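Local coordinates for cellulosomal scaffoldin adaptor protein B (Acetivibrio cellulolyticus, PDB 3FNK) that acts as an adaptor scaffoldin of the cellulosome, the part present here being its second type II cohesin, a module that binds dockerins, at residues A9-M14 with K32-T37; G73-S78 with S113-G118; K131-V136 with G170-A175. All coordinates share one frame; numbering follows the deposited sequence. Where two conformers were deposited one is given.

Contact 1 (A9-M14 with K32-T37)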
ATOM      1  N   ALA A   9      16.474  -0.318   9.140  1.00 29.49           N
ATOM      2  CA  ALA A   9      16.538  -0.684   7.710  1.00 27.42           C
ATOM      3  C   ALA A   9      15.419   0.036   6.922  1.00 26.12           C
ATOM      4  O   ALA A   9      14.377   0.388   7.490  1.00 26.16           O
ATOM      5  CB  ALA A   9      16.410  -2.192   7.545  1.00 26.05           C
ATOM      6  N   SER A  10      15.661   0.296   5.644  1.00 24.71           N
ATOM      7  CA  SER A  10      14.651   0.902   4.768  1.00 23.72           C
ATOM      8  C   SER A  10      13.675  -0.167   4.328  1.00 23.09           C
ATOM      9  O   SER A  10      14.086  -1.270   3.927  1.00 22.98           O
ATOM     10  CB  SER A  10      15.322   1.527   3.549  1.00 22.76           C
ATOM     11  OG  SER A  10      16.162   2.567   3.982  1.00 22.51           O
ATOM     12  N   TYR A  11      12.380   0.135   4.398  1.00 23.56           N
ATOM     13  CA  TYR A  11      11.398  -0.830   3.891  1.00 23.35           C
ATOM     14  C   TYR A  11      10.090  -0.192   3.431  1.00 23.04           C
ATOM     15  O   TYR A  11       9.850   1.008   3.617  1.00 21.89           O
ATOM     16  CB  TYR A  11      11.073  -1.866   4.957  1.00 24.15           C
ATOM     17  CG  TYR A  11      10.530  -1.280   6.218  1.00 24.09           C
ATOM     18  CD1 TYR A  11       9.196  -0.923   6.316  1.00 26.80           C
ATOM     19  CD2 TYR A  11      11.339  -1.136   7.354  1.00 26.92           C
ATOM     20  CE1 TYR A  11       8.690  -0.397   7.497  1.00 26.32           C
ATOM     21  CE2 TYR A  11      10.844  -0.617   8.538  1.00 24.99           C
ATOM     22  CZ  TYR A  11       9.513  -0.252   8.600  1.00 26.56           C
ATOM     23  OH  TYR A  11       8.982   0.279   9.765  1.00 23.89           O
ATOM     24  N   ILE A  12       9.274  -1.034   2.835  1.00 22.91           N
ATOM     25  CA  ILE A  12       7.865  -0.784   2.671  1.00 23.95           C
ATOM     26  C   ILE A  12       7.118  -1.957   3.253  1.00 24.93           C
ATOM     27  O   ILE A  12       7.488  -3.122   3.047  1.00 25.93           O
ATOM     28  CB  ILE A  12       7.467  -0.521   1.166  1.00 23.09           C
ATOM     29  CG1 ILE A  12       5.962  -0.212   1.057  1.00 22.56           C
ATOM     30  CG2 ILE A  12       7.918  -1.658   0.260  1.00 22.76           C
ATOM     31  CD1 ILE A  12       5.504   0.302  -0.370  1.00 23.10           C
ATOM     32  N   THR A  13       6.051  -1.671   3.981  1.00 26.17           N
ATOM     33  CA  THR A  13       5.290  -2.770   4.500  1.00 28.22           C
ATOM     34  C   THR A  13       3.785  -2.483   4.518  1.00 29.56           C
ATOM     35  O   THR A  13       3.344  -1.375   4.169  1.00 28.80           O
ATOM     36  CB  THR A  13       5.828  -3.173   5.920  1.00 27.34           C
ATOM     37  OG1 THR A  13       5.448  -4.530   6.202  1.00 28.41           O
ATOM     38  CG2 THR A  13       5.298  -2.258   6.963  1.00 27.41           C
ATOM     39  N   MET A  14       3.013  -3.503   4.902  1.00 30.98           N
ATOM     40  CA  MET A  14       1.597  -3.342   5.301  1.00 32.47           C
ATOM     41  C   MET A  14       1.402  -3.718   6.778  1.00 33.59           C
ATOM     42  O   MET A  14       1.812  -4.814   7.173  1.00 34.06           O
ATOM     43  CB  MET A  14       0.728  -4.238   4.415  1.00 31.78           C
ATOM     44  CG  MET A  14      -0.753  -3.916   4.452  1.00 32.89           C
ATOM     45  SD  MET A  14      -1.635  -5.079   3.409  1.00 39.49           S
ATOM     46  CE  MET A  14      -0.888  -4.728   1.806  1.00 34.56           C
ATOM     47  N   LYS A  32       2.904   1.494   4.287  1.00 26.08           N
ATOM     48  CA  LYS A  32       3.734   2.485   4.945  1.00 24.66           C
ATOM     49  C   LYS A  32       5.224   2.205   4.692  1.00 23.45           C
ATOM     50  O   LYS A  32       5.623   1.067   4.404  1.00 23.71           O
ATOM     51  CB  LYS A  32       3.439   2.472   6.448  1.00 24.88           C
ATOM     52  CG  LYS A  32       3.674   1.087   7.099  1.00 26.53           C
ATOM     53  CD  LYS A  32       3.100   1.126   8.523  1.00 28.23           C
ATOM     54  CE  LYS A  32       3.203  -0.203   9.234  1.00 28.74           C
ATOM     55  NZ  LYS A  32       2.721   0.050  10.651  1.00 31.89           N
ATOM     56  N   ILE A  33       6.042   3.238   4.804  1.00 22.66           N
ATOM     57  CA  ILE A  33       7.427   3.112   4.423  1.00 22.61           C
ATOM     58  C   ILE A  33       8.314   3.652   5.520  1.00 23.48           C
ATOM     59  O   ILE A  33       7.882   4.421   6.376  1.00 21.84           O
ATOM     60  CB  ILE A  33       7.776   3.858   3.119  1.00 22.91           C
ATOM     61  CG1 ILE A  33       7.282   5.324   3.157  1.00 22.76           C
ATOM     62  CG2 ILE A  33       7.213   3.136   1.930  1.00 23.12           C
ATOM     63  CD1 ILE A  33       8.018   6.286   2.101  1.00 19.97           C
ATOM     64  N   ASN A  34       9.575   3.232   5.451  1.00 23.90           N
ATOM     65  CA  ASN A  34      10.573   3.628   6.405  1.00 24.08           C
ATOM     66  C   ASN A  34      11.838   3.925   5.660  1.00 23.77           C
ATOM     67  O   ASN A  34      12.371   3.067   4.926  1.00 24.81           O
ATOM     68  CB  ASN A  34      10.801   2.528   7.473  1.00 23.29           C
ATOM     69  CG  ASN A  34      11.720   2.998   8.604  1.00 25.45           C
ATOM     70  OD1 ASN A  34      11.450   4.012   9.238  1.00 24.76           O
ATOM     71  ND2 ASN A  34      12.851   2.311   8.790  1.00 25.70           N
ATOM     72  N   LYS A  35      12.283   5.164   5.835  1.00 23.69           N
ATOM     73  CA  LYS A  35      13.563   5.671   5.344  1.00 23.62           C
ATOM     74  C   LYS A  35      13.833   5.423   3.856  1.00 22.84           C
ATOM     75  O   LYS A  35      14.864   4.852   3.462  1.00 22.01           O
ATOM     76  CB  LYS A  35      14.714   5.191   6.232  1.00 24.06           C
ATOM     77  CG  LYS A  35      14.642   5.763   7.632  1.00 26.77           C
ATOM     78  CD  LYS A  35      16.025   5.715   8.316  1.00 33.40           C
ATOM     79  CE  LYS A  35      16.334   4.349   8.782  1.00 36.10           C
ATOM     80  NZ  LYS A  35      17.677   4.194   9.497  1.00 40.08           N
ATOM     81  N   ILE A  36      12.893   5.881   3.034  1.00 22.61           N
ATOM     82  CA  ILE A  36      13.055   5.833   1.594  1.00 22.48           C
ATOM     83  C   ILE A  36      13.559   7.211   1.160  1.00 23.40           C
ATOM     84  O   ILE A  36      12.856   8.218   1.315  1.00 25.09           O
ATOM     85  CB  ILE A  36      11.731   5.444   0.877  1.00 21.38           C
ATOM     86  CG1 ILE A  36      11.158   4.120   1.427  1.00 20.91           C
ATOM     87  CG2 ILE A  36      11.931   5.366  -0.662  1.00 22.67           C
ATOM     88  CD1 ILE A  36      12.025   2.857   1.268  1.00 17.92           C
ATOM     89  N   THR A  37      14.775   7.256   0.619  1.00 24.06           N
ATOM     90  CA  THR A  37      15.477   8.506   0.324  1.00 24.62           C
ATOM     91  C   THR A  37      14.754   9.323  -0.763  1.00 24.24           C
ATOM     92  O   THR A  37      14.549   8.829  -1.880  1.00 23.44           O
ATOM     93  CB  THR A  37      16.913   8.183  -0.148  1.00 25.67           C
ATOM     94  OG1 THR A  37      17.584   7.475   0.906  1.00 27.79           O
ATOM     95  CG2 THR A  37      17.694   9.452  -0.442  1.00 25.88           C
TER

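Contact 2 (G73-S78 with S113-G118)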
ATOM      1  N   GLY A  73      -2.711   8.451   3.167  1.00 32.81           N
ATOM      2  CA  GLY A  73      -1.897   8.448   4.390  1.00 32.21           C
ATOM      3  C   GLY A  73      -1.387   9.819   4.785  1.00 31.57           C
ATOM      4  O   GLY A  73      -1.979  10.831   4.421  1.00 31.37           O
ATOM      5  N   GLU A  74      -0.297   9.843   5.547  1.00 30.53           N
ATOM      6  CA  GLU A  74       0.351  11.068   5.981  1.00 30.66           C
ATOM      7  C   GLU A  74       1.216  11.603   4.877  1.00 29.50           C
ATOM      8  O   GLU A  74       1.501  12.785   4.862  1.00 30.53           O
ATOM      9  CB  GLU A  74       1.302  10.807   7.168  1.00 31.35           C
ATOM     10  CG  GLU A  74       0.681  10.042   8.320  1.00 35.35           C
ATOM     11  CD  GLU A  74       1.729   9.351   9.218  1.00 38.40           C
ATOM     12  OE1 GLU A  74       2.806   8.877   8.743  1.00 33.91           O
ATOM     13  OE2 GLU A  74       1.423   9.264  10.422  1.00 43.37           O
ATOM     14  N   LEU A  75       1.706  10.745   3.987  1.00 27.85           N
ATOM     15  CA  LEU A  75       2.608  11.237   2.924  1.00 27.00           C
ATOM     16  C   LEU A  75       1.855  11.449   1.603  1.00 26.48           C
ATOM     17  O   LEU A  75       0.788  10.874   1.416  1.00 26.55           O
ATOM     18  CB  LEU A  75       3.797  10.288   2.707  1.00 26.31           C
ATOM     19  CG  LEU A  75       4.608   9.913   3.974  1.00 26.81           C
ATOM     20  CD1 LEU A  75       5.834   9.070   3.576  1.00 25.90           C
ATOM     21  CD2 LEU A  75       5.038  11.171   4.794  1.00 27.46           C
ATOM     22  N   LEU A  76       2.433  12.244   0.698  1.00 25.12           N
ATOM     23  CA  LEU A  76       1.862  12.440  -0.640  1.00 25.38           C
ATOM     24  C   LEU A  76       0.523  13.217  -0.643  1.00 25.91           C
ATOM     25  O   LEU A  76      -0.283  13.104  -1.589  1.00 23.82           O
ATOM     26  CB  LEU A  76       1.716  11.071  -1.341  1.00 24.68           C
ATOM     27  CG  LEU A  76       3.011  10.244  -1.510  1.00 25.31           C
ATOM     28  CD1 LEU A  76       2.743   8.913  -2.261  1.00 25.04           C
ATOM     29  CD2 LEU A  76       4.112  11.050  -2.205  1.00 22.13           C
ATOM     30  N   VAL A  77       0.280  13.978   0.432  1.00 26.47           N
ATOM     31  CA  VAL A  77      -0.910  14.835   0.519  1.00 28.43           C
ATOM     32  C   VAL A  77      -0.621  16.332   0.533  1.00 30.15           C
ATOM     33  O   VAL A  77      -1.536  17.139   0.779  1.00 31.45           O
ATOM     34  CB  VAL A  77      -1.843  14.474   1.723  1.00 28.31           C
ATOM     35  CG1 VAL A  77      -2.469  13.149   1.504  1.00 27.79           C
ATOM     36  CG2 VAL A  77      -1.066  14.477   3.038  1.00 28.57           C
ATOM     37  N   SER A  78       0.613  16.741   0.249  1.00 30.28           N
ATOM     38  CA  SER A  78       0.848  18.172   0.150  1.00 32.52           C
ATOM     39  C   SER A  78       0.396  18.682  -1.235  1.00 32.84           C
ATOM     40  O   SER A  78       0.978  18.321  -2.247  1.00 33.15           O
ATOM     41  CB  SER A  78       2.325  18.507   0.428  1.00 32.53           C
ATOM     42  OG  SER A  78       2.627  19.789  -0.102  1.00 36.80           O
ATOM     43  N   SER A 113      12.723  19.271   1.978  1.00 30.96           N
ATOM     44  CA  SER A 113      12.089  18.496   3.041  0.50 30.62           C
ATOM     45  C   SER A 113      11.430  17.245   2.450  1.00 29.80           C
ATOM     46  O   SER A 113      10.201  17.209   2.258  1.00 29.85           O
ATOM     47  CB  SER A 113      11.069  19.342   3.810  0.50 30.54           C
ATOM     48  OG  SER A 113      11.612  20.602   4.169  0.50 31.79           O
ATOM     49  N   PRO A 114      12.240  16.202   2.153  1.00 28.99           N
ATOM     50  CA  PRO A 114      11.675  14.967   1.598  1.00 28.34           C
ATOM     51  C   PRO A 114      10.819  14.221   2.612  1.00 28.60           C
ATOM     52  O   PRO A 114      11.119  14.235   3.812  1.00 28.36           O
ATOM     53  CB  PRO A 114      12.909  14.142   1.258  1.00 28.61           C
ATOM     54  CG  PRO A 114      13.965  14.674   2.203  1.00 29.31           C
ATOM     55  CD  PRO A 114      13.706  16.133   2.228  1.00 28.73           C
ATOM     56  N   GLU A 115       9.758  13.580   2.131  1.00 27.42           N
ATOM     57  CA  GLU A 115       8.949  12.718   2.944  1.00 27.84           C
ATOM     58  C   GLU A 115       9.495  11.299   2.817  1.00 28.24           C
ATOM     59  O   GLU A 115       9.340  10.683   1.752  1.00 30.29           O
ATOM     60  CB  GLU A 115       7.494  12.766   2.451  1.00 27.31           C
ATOM     61  CG  GLU A 115       6.918  14.168   2.372  1.00 28.55           C
ATOM     62  CD  GLU A 115       5.484  14.219   1.761  1.00 27.80           C
ATOM     63  OE1 GLU A 115       4.980  15.328   1.585  1.00 31.27           O
ATOM     64  OE2 GLU A 115       4.876  13.185   1.429  1.00 29.22           O
ATOM     65  N   GLU A 116      10.111  10.768   3.876  1.00 26.31           N
ATOM     66  CA  GLU A 116      10.874   9.509   3.753  1.00 25.58           C
ATOM     67  C   GLU A 116      10.314   8.362   4.595  1.00 25.24           C
ATOM     68  O   GLU A 116      10.602   7.181   4.348  1.00 24.02           O
ATOM     69  CB  GLU A 116      12.383   9.758   3.984  1.00 26.72           C
ATOM     70  CG  GLU A 116      12.984  10.907   3.081  1.00 25.68           C
ATOM     71  CD  GLU A 116      14.497  11.061   3.195  1.00 29.66           C
ATOM     72  OE1 GLU A 116      15.011  10.901   4.327  1.00 31.69           O
ATOM     73  OE2 GLU A 116      15.174  11.341   2.173  1.00 26.01           O
ATOM     74  N   THR A 117       9.477   8.720   5.565  1.00 25.31           N
ATOM     75  CA  THR A 117       8.930   7.745   6.498  1.00 26.24           C
ATOM     76  C   THR A 117       7.493   8.099   6.833  1.00 26.09           C
ATOM     77  O   THR A 117       7.219   9.214   7.212  1.00 26.50           O
ATOM     78  CB  THR A 117       9.779   7.689   7.795  1.00 26.02           C
ATOM     79  OG1 THR A 117      11.118   7.303   7.453  1.00 26.57           O
ATOM     80  CG2 THR A 117       9.180   6.646   8.786  1.00 26.06           C
ATOM     81  N   GLY A 118       6.583   7.141   6.684  1.00 26.31           N
ATOM     82  CA  GLY A 118       5.205   7.365   7.015  1.00 25.85           C
ATOM     83  C   GLY A 118       4.241   6.488   6.244  1.00 25.79           C
ATOM     84  O   GLY A 118       4.629   5.619   5.447  1.00 24.39           O
TER
HETATM   85  O   HOH W   1       2.188  14.833   2.716  1.00 31.19           O

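Contact 3 (K131-V136 with G170-A175)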
ATOM      1  N   LYS A 131     -11.495 -17.566   8.187  1.00 53.99           N
ATOM      2  CA  LYS A 131     -10.624 -18.636   7.697  1.00 53.03           C
ATOM      3  C   LYS A 131      -9.201 -18.091   7.507  1.00 52.42           C
ATOM      4  O   LYS A 131      -9.027 -16.914   7.160  1.00 52.25           O
ATOM      5  CB  LYS A 131     -11.178 -19.185   6.379  1.00 52.92           C
ATOM      6  CG  LYS A 131     -10.270 -20.154   5.646  1.00 54.00           C
ATOM      7  CD  LYS A 131     -10.945 -20.697   4.393  1.00 57.27           C
ATOM      8  CE  LYS A 131     -10.090 -21.750   3.704  1.00 58.60           C
ATOM      9  NZ  LYS A 131     -10.803 -22.340   2.524  1.00 60.74           N
ATOM     10  N   ALA A 132      -8.195 -18.944   7.734  1.00 51.38           N
ATOM     11  CA  ALA A 132      -6.775 -18.549   7.697  1.00 50.65           C
ATOM     12  C   ALA A 132      -6.390 -17.918   6.371  1.00 49.58           C
ATOM     13  O   ALA A 132      -6.506 -18.539   5.312  1.00 49.40           O
ATOM     14  CB  ALA A 132      -5.853 -19.758   7.986  1.00 50.68           C
ATOM     15  N   THR A 133      -5.908 -16.684   6.427  1.00 48.76           N
ATOM     16  CA  THR A 133      -5.714 -15.952   5.179  1.00 47.33           C
ATOM     17  C   THR A 133      -4.571 -14.942   5.215  1.00 46.98           C
ATOM     18  O   THR A 133      -4.348 -14.261   6.223  1.00 46.56           O
ATOM     19  CB  THR A 133      -7.066 -15.294   4.700  1.00 47.08           C
ATOM     20  OG1 THR A 133      -7.036 -15.069   3.287  1.00 45.56           O
ATOM     21  CG2 THR A 133      -7.390 -14.019   5.450  1.00 45.31           C
ATOM     22  N   THR A 134      -3.866 -14.850   4.090  1.00 46.66           N
ATOM     23  CA  THR A 134      -2.766 -13.884   3.940  1.00 46.58           C
ATOM     24  C   THR A 134      -2.923 -12.934   2.738  1.00 45.30           C
ATOM     25  O   THR A 134      -3.396 -13.309   1.655  1.00 45.33           O
ATOM     26  CB  THR A 134      -1.426 -14.596   3.844  1.00 46.83           C
ATOM     27  OG1 THR A 134      -1.507 -15.576   2.804  1.00 49.46           O
ATOM     28  CG2 THR A 134      -1.110 -15.314   5.154  1.00 46.80           C
ATOM     29  N   VAL A 135      -2.510 -11.696   2.960  1.00 44.08           N
ATOM     30  CA  VAL A 135      -2.414 -10.676   1.925  1.00 41.81           C
ATOM     31  C   VAL A 135      -0.924 -10.472   1.629  1.00 40.74           C
ATOM     32  O   VAL A 135      -0.127 -10.386   2.562  1.00 40.31           O
ATOM     33  CB  VAL A 135      -3.063  -9.385   2.444  1.00 41.95           C
ATOM     34  CG1 VAL A 135      -2.838  -8.211   1.492  1.00 40.93           C
ATOM     35  CG2 VAL A 135      -4.558  -9.631   2.666  1.00 40.80           C
ATOM     36  N   VAL A 136      -0.552 -10.420   0.346  1.00 38.60           N
ATOM     37  CA  VAL A 136       0.837 -10.187  -0.036  1.00 36.85           C
ATOM     38  C   VAL A 136       1.019  -9.042  -1.069  1.00 36.39           C
ATOM     39  O   VAL A 136       0.087  -8.740  -1.850  1.00 34.50           O
ATOM     40  CB  VAL A 136       1.539 -11.480  -0.533  1.00 36.94           C
ATOM     41  CG1 VAL A 136       1.597 -12.561   0.610  1.00 36.49           C
ATOM     42  CG2 VAL A 136       0.878 -12.042  -1.788  1.00 36.39           C
ATOM     43  N   GLY A 170       1.902 -10.652   7.105  1.00 41.56           N
ATOM     44  CA  GLY A 170       1.565 -11.712   8.090  1.00 44.49           C
ATOM     45  C   GLY A 170       0.091 -12.110   8.101  1.00 45.85           C
ATOM     46  O   GLY A 170      -0.763 -11.384   7.572  1.00 46.01           O
ATOM     47  N   GLU A 171      -0.205 -13.247   8.722  1.00 47.21           N
ATOM     48  CA  GLU A 171      -1.493 -13.927   8.528  1.00 48.58           C
ATOM     49  C   GLU A 171      -2.677 -13.244   9.204  1.00 48.67           C
ATOM     50  O   GLU A 171      -2.520 -12.541  10.202  1.00 48.16           O
ATOM     51  CB  GLU A 171      -1.389 -15.401   8.934  1.00 48.91           C
ATOM     52  CG  GLU A 171      -2.425 -16.313   8.262  1.00 51.91           C
ATOM     53  CD  GLU A 171      -2.056 -17.784   8.340  1.00 56.12           C
ATOM     54  OE1 GLU A 171      -1.921 -18.430   7.269  1.00 57.61           O
ATOM     55  OE2 GLU A 171      -1.892 -18.293   9.469  1.00 57.36           O
ATOM     56  N   ILE A 172      -3.858 -13.433   8.618  1.00 49.66           N
ATOM     57  CA  ILE A 172      -5.099 -12.918   9.193  1.00 50.41           C
ATOM     58  C   ILE A 172      -5.927 -14.094   9.700  1.00 50.94           C
ATOM     59  O   ILE A 172      -5.989 -15.160   9.041  1.00 50.67           O
ATOM     60  CB  ILE A 172      -5.891 -12.023   8.197  1.00 50.42           C
ATOM     61  CG1 ILE A 172      -5.208 -10.652   8.082  1.00 50.88           C
ATOM     62  CG2 ILE A 172      -7.337 -11.786   8.664  1.00 49.36           C
ATOM     63  CD1 ILE A 172      -5.849  -9.683   7.049  1.00 49.23           C
ATOM     64  N   ASN A 173      -6.548 -13.906  10.864  0.50 51.42           N
ATOM     65  CA  ASN A 173      -7.294 -14.965  11.559  0.50 51.95           C
ATOM     66  C   ASN A 173      -6.557 -16.299  11.480  0.50 53.08           C
ATOM     67  O   ASN A 173      -7.030 -17.244  10.834  0.50 53.28           O
ATOM     68  CB  ASN A 173      -8.720 -15.097  11.003  0.50 51.39           C
ATOM     69  CG  ASN A 173      -9.648 -13.992  11.485  0.50 49.27           C
ATOM     70  OD1 ASN A 173      -9.526 -13.504  12.600  0.50 45.81           O
ATOM     71  ND2 ASN A 173     -10.591 -13.605  10.637  0.50 47.90           N
ATOM     72  N   SER A 174      -5.381 -16.355  12.108  1.00 54.22           N
ATOM     73  CA  SER A 174      -4.538 -17.549  12.061  1.00 55.97           C
ATOM     74  C   SER A 174      -5.171 -18.682  12.826  1.00 57.80           C
ATOM     75  O   SER A 174      -5.687 -18.464  13.922  1.00 58.21           O
ATOM     76  CB  SER A 174      -3.167 -17.257  12.667  1.00 55.68           C
ATOM     77  OG  SER A 174      -2.246 -16.978  11.639  1.00 55.46           O
ATOM     78  N   ALA A 175      -5.153 -19.877  12.235  1.00 59.76           N
ATOM     79  CA  ALA A 175      -5.677 -21.067  12.886  1.00 61.56           C
ATOM     80  C   ALA A 175      -4.799 -21.391  14.102  1.00 62.95           C
ATOM     81  O   ALA A 175      -3.713 -21.947  13.931  1.00 63.41           O
ATOM     82  CB  ALA A 175      -5.700 -22.226  11.905  1.00 61.62           C
TER

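Contact 1 (A9-M14 with K32-T37)
Ser-10 OG donates a hydrogen bond of 2.7 Å to Lys-35 O, just beyond the last antiparallel bridge, Tyr-11 with Asn-34. Its chi1 of -63° sets OG beside the backbone N and anti to the carbonyl carbon. A second side-chain-to-backbone bond lies next to it: Asn-34 ND2 reaches Ala-9 O at 2.8 Å, with the acceptor close to the plane of the amide, and the same nitrogen makes a weak bond to Ile-7 O. Asn-34 CB also sits over one face of the Tyr-11 ring in a CH-pi contact, 3.4 Å from the ring centroid and displaced toward the rim, while the amide and ring planes are 32° apart. Between the main chains the ladder is regular, Tyr-11 and Asn-34 exchanging both bonds and Thr-13 N meeting Lys-32 O at 2.8 Å almost in line with the carbonyl. On the Tyr-11 side of the sheet, Thr-13 CG2 lies alongside the extended Lys-32 chain, 3.7 Å from CE, whereas Thr-13 OG1 turns to Ile-167 O. On the opposite face of the sheet Ile-12 CG1 touches Ile-33 CG2 at 3.7 Å. Ile-12 and Ile-33 thereby face the second sheet, where strands 39-47 and 150-154 supply Val-44, Phe-39 and Leu-152, and strand 165-167 flanks strand 11-16 on its other edge.

Contact 2 (G73-S78 with S113-G118)
Two loops at one end of the cohesin beta sandwich meet through Glu-115 and the backbone around Leu-75 and Leu-76: residues 73-78 follow strand 71-72, and residues 113-118 lead from helix 105-111 into strand 118-127. No strand pairing joins the two segments; a carboxylate grips the turn, while Leu-75 bonds through its backbone to Thr-119 of strand 118-127. The extended side chain of Glu-115 runs into the turn, and OE2 accepts Leu-76 N at 2.7 Å through its syn lone pair, the N-H...O angle being 167°. The other oxygen, OE1, takes a hydrogen from a water at 3.1 Å. That water also donates to Glu-74 O at 3.0 Å and accepts Val-77 N at 3.1 Å, so that it bridges the two ends of a turn that resembles an opened type II turn, Leu-76 having a positive phi of 68°. Apolar contact runs beside the polar one. The Leu-75 and Glu-115 side chains run antiparallel past one another, Leu-75 CD2 lying 3.8 Å from Glu-115 CB, while CD1 rests against the peptide between Thr-117 and Gly-118. Farther along, Glu-74 OE1 comes to 3.3 Å from Gly-118 CA, where the glycine takes the chain into strand 118-127. Tyr-102 OH bonds to both Glu-115 OE1 and Ser-78 N, and so joins strand 95-102 to the same cluster. With a backbone N-H on one oxygen and a water and a tyrosine hydroxyl on the other, the carboxylate is well provided with partners, which is consistent with Glu-115 being ionised.

Contact 3 (K131-V136 with G170-A175)
Backbone bonding comes first in this contact, and it centres on Thr-133 and Ile-172, an antiparallel hydrogen-bonded pair. Thr-133 N donates to Ile-172 O at 3.0 Å, in the plane of that carbonyl, and Ile-172 N returns a bond to Thr-133 O at 2.6 Å. Outside the pair, Ala-132 CA directs its hydrogen at Asn-173 O, a CA-H...O contact of 3.4 Å. The two bonds amount to one isolated bridge: residues 131-136, which connect strand 118-127 of one cohesin sheet with strand 136-137 of the other, are met by the tail that follows strand 165-167. Side-chain packing is divided between two sides of this bridge. On the buried side Thr-133 and Ile-172 project together from the bridge, flank to flank, with Thr-133 CG2 3.7 Å from Ile-172 CB; Leu-53 and Val-52 touch Thr-133, and Tyr-16 touches Ile-172. On the exposed side Thr-134 CG2 packs against Glu-171 CG at 3.5 Å. Glu-171 CG is anti to the backbone N (chi1 -156°), a setting that also brings it to 3.5 Å from Thr-133 O. Other polar bonds fix the 170-175 segment: Ser-174 OG donates to Glu-171 OE2 at 2.6 Å on the anti lone pair, spanning the turn made at Asn-173, while Asn-173 bonds to Asn-19 through its backbone and to Ala-21 N through OD1.

In the fold
From the N terminus, contact 1 is reached first and closes the hairpin of strands 11-16 and 26-34. Contact 2 comes next, closing a longer excursion through strands 83-87 and 95-102 and helix 105-111. Contact 3 comes last, closing the excursion through strands 136-137, 150-154 and 165-167 where the C-terminal tail returns to the link after strand 118-127. The three follow in series, neither nested nor crossed. Contacts 1 and 2 meet, Ile-33 N lying 2.8 Å from Gly-118 O, since strands 26-34 and 118-127 are neighbours. Contact 1 touches contact 3 through Met-14 and Val-135. Contacts 2 and 3 lie on opposite sides of the chain's centre, about 16 Å apart at their nearest atoms.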